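Local coordinates for protein lipase (Acinetobacter baumannii, PDB 4OPM) that probably hydrolyses ester bonds of lipids, as a putative triacylglycerol lipase of the alpha/beta-hydrolase superfamily, at residues G30-S35 with A98-R103. Residues are numbered along the deposited sequence; the frame is centred on the assembly and turned at random.
Sequences GDITWS and AEKLRR
Strand 32-35, carrying I32 and W34 toward the helix, crosses helix 98-103 at 76°, with the two axes 11.0 Å apart and no direct hydrogen bond between them. W34 spans the gap: with CG anti to the carbonyl carbon (chi1 -71°), the indole extends from the strand so that its benzo end reaches the helix backbone, where CZ2 comes to 3.6 Å from K100 O. CH2 of the same ring packs loosely against L101 CD1. A water in the ring plane accepts from W34 NE1 (2.8 Å) and donates to K100 O (2.9 Å), bridging the buried indole N-H to a helix carbonyl. I32 CG2 sits 3.5 Å above one face of the indole, toward its rim, while I32 CD1 meets the aliphatic stem of K100, 3.8 Å from CG. In this alpha/beta hydrolase fold, helix 94-107 packs across the central sheet, here over strand 32-39, next to the edge strand 22-29; L101 also reaches strand 46-50 and I125 of helix 121-132, and F104 meets the ring of W34. K100 bends at chi2 and chi4, turning its ammonium away from the strand to E99 OE1 (2.7 Å), on the syn side of the carboxylate, and to N96. The other oxygen, E99 OE2, is met on its anti side by R103 NH1 at 2.7 Å, nearly in the guanidinium plane but tilted 26° from the carboxylate plane, and R103 NH2 pairs with E106.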
loop_
_atom_site.group_PDB
_atom_site.type_symbol
_atom_site.label_atom_id
_atom_site.label_comp_id
_atom_site.label_asym_id
_atom_site.label_seq_id
_atom_site.Cartn_x
_atom_site.Cartn_y
_atom_site.Cartn_z
ATOM N N GLY A 30 18.221 12.850 -0.625
ATOM C CA GLY A 30 18.429 13.474 -1.924
ATOM C C GLY A 30 17.482 14.647 -2.088
ATOM O O GLY A 30 17.404 15.504 -1.203
ATOM N N ASP A 31 16.662 14.620 -3.150
ATOM C CA ASP A 31 15.704 15.695 -3.428
ATOM C C ASP A 31 14.277 15.381 -2.916
ATOM O O ASP A 31 13.319 16.040 -3.332
ATOM C CB ASP A 31 15.684 16.010 -4.936
ATOM C CG ASP A 31 16.985 16.614 -5.418
ATOM O OD1 ASP A 31 17.463 17.581 -4.777
ATOM O OD2 ASP A 31 17.541 16.107 -6.421
ATOM N N ILE A 32 14.139 14.405 -1.996
ATOM C CA ILE A 32 12.837 14.037 -1.443
ATOM C C ILE A 32 12.844 14.205 0.062
ATOM O O ILE A 32 13.761 13.703 0.720
ATOM C CB ILE A 32 12.435 12.569 -1.806
ATOM C CG1 ILE A 32 12.508 12.282 -3.329
ATOM C CG2 ILE A 32 11.044 12.185 -1.215
ATOM C CD1 ILE A 32 12.445 10.791 -3.690
ATOM N N THR A 33 11.815 14.871 0.610
ATOM C CA THR A 33 11.620 14.934 2.054
ATOM C C THR A 33 10.523 13.929 2.367
ATOM O O THR A 33 9.343 14.186 2.102
ATOM C CB THR A 33 11.333 16.345 2.570
ATOM O OG1 THR A 33 12.414 17.177 2.180
ATOM C CG2 THR A 33 11.212 16.387 4.101
ATOM N N TRP A 34 10.921 12.768 2.889
ATOM C CA TRP A 34 9.983 11.712 3.210
ATOM C C TRP A 34 9.257 11.973 4.513
ATOM O O TRP A 34 9.889 12.289 5.522
ATOM C CB TRP A 34 10.712 10.359 3.316
ATOM C CG TRP A 34 11.201 9.812 2.007
ATOM C CD1 TRP A 34 12.398 10.069 1.405
ATOM C CD2 TRP A 34 10.530 8.858 1.175
ATOM N NE1 TRP A 34 12.514 9.337 0.245
ATOM C CE2 TRP A 34 11.369 8.606 0.063
ATOM C CE3 TRP A 34 9.284 8.198 1.252
ATOM C CZ2 TRP A 34 11.018 7.712 -0.956
ATOM C CZ3 TRP A 34 8.937 7.305 0.240
ATOM C CH2 TRP A 34 9.790 7.085 -0.855
ATOM N N SER A 35 7.938 11.796 4.492
ATOM C CA SER A 35 7.090 11.776 5.679
ATOM C C SER A 35 6.810 10.300 5.943
ATOM O O SER A 35 6.501 9.567 4.994
ATOM C CB SER A 35 5.799 12.558 5.447
ATOM O OG SER A 35 4.859 12.293 6.477
ATOM N N ALA A 98 10.197 2.544 -6.607
ATOM C CA ALA A 98 10.888 1.410 -5.975
ATOM C C ALA A 98 12.359 1.755 -5.642
ATOM O O ALA A 98 12.823 1.472 -4.527
ATOM C CB ALA A 98 10.819 0.187 -6.872
ATOM N N GLU A 99 13.069 2.396 -6.587
ATOM C CA GLU A 99 14.466 2.775 -6.384
ATOM C C GLU A 99 14.560 3.849 -5.289
ATOM O O GLU A 99 15.440 3.750 -4.445
ATOM C CB GLU A 99 15.111 3.255 -7.694
ATOM C CG GLU A 99 16.606 3.528 -7.565
ATOM C CD GLU A 99 16.996 4.938 -7.159
ATOM O OE1 GLU A 99 16.181 5.865 -7.360
ATOM O OE2 GLU A 99 18.122 5.119 -6.641
ATOM N N LYS A 100 13.664 4.864 -5.295
ATOM C CA LYS A 100 13.718 5.926 -4.277
ATOM C C LYS A 100 13.310 5.370 -2.903
ATOM O O LYS A 100 13.861 5.795 -1.885
ATOM C CB LYS A 100 12.883 7.152 -4.673
ATOM C CG LYS A 100 13.448 7.914 -5.880
ATOM C CD LYS A 100 14.878 8.463 -5.630
ATOM C CE LYS A 100 15.420 9.275 -6.773
ATOM N NZ LYS A 100 15.698 8.424 -7.977
ATOM N N LEU A 101 12.409 4.368 -2.870
ATOM C CA LEU A 101 12.048 3.720 -1.615
ATOM C C LEU A 101 13.284 2.982 -1.063
ATOM O O LEU A 101 13.538 3.065 0.131
ATOM C CB LEU A 101 10.860 2.768 -1.806
ATOM C CG LEU A 101 10.379 2.040 -0.563
ATOM C CD1 LEU A 101 9.750 3.001 0.449
ATOM C CD2 LEU A 101 9.401 0.935 -0.938
ATOM N N ARG A 102 14.084 2.329 -1.936
ATOM C CA ARG A 102 15.326 1.680 -1.489
ATOM C C ARG A 102 16.288 2.727 -0.874
ATOM O O ARG A 102 16.878 2.472 0.181
ATOM C CB ARG A 102 16.008 0.922 -2.640
ATOM C CG ARG A 102 17.361 0.291 -2.276
ATOM C CD ARG A 102 17.235 -0.823 -1.248
ATOM N NE ARG A 102 18.545 -1.227 -0.740
ATOM C CZ ARG A 102 18.757 -1.764 0.454
ATOM N NH1 ARG A 102 17.743 -1.968 1.290
ATOM N NH2 ARG A 102 19.982 -2.103 0.827
ATOM N N ARG A 103 16.431 3.905 -1.518
ATOM C CA ARG A 103 17.299 4.982 -1.008
ATOM C C ARG A 103 16.816 5.428 0.386
ATOM O O ARG A 103 17.642 5.677 1.274
ATOM C CB ARG A 103 17.360 6.188 -1.969
ATOM C CG ARG A 103 17.904 5.883 -3.372
ATOM C CD ARG A 103 19.413 5.660 -3.438
ATOM N NE ARG A 103 19.819 4.309 -3.024
ATOM C CZ ARG A 103 19.816 3.233 -3.808
ATOM N NH1 ARG A 103 19.399 3.316 -5.066
ATOM N NH2 ARG A 103 20.217 2.061 -3.334
HETATM O O HOH W 1 14.497 8.582 -1.507
#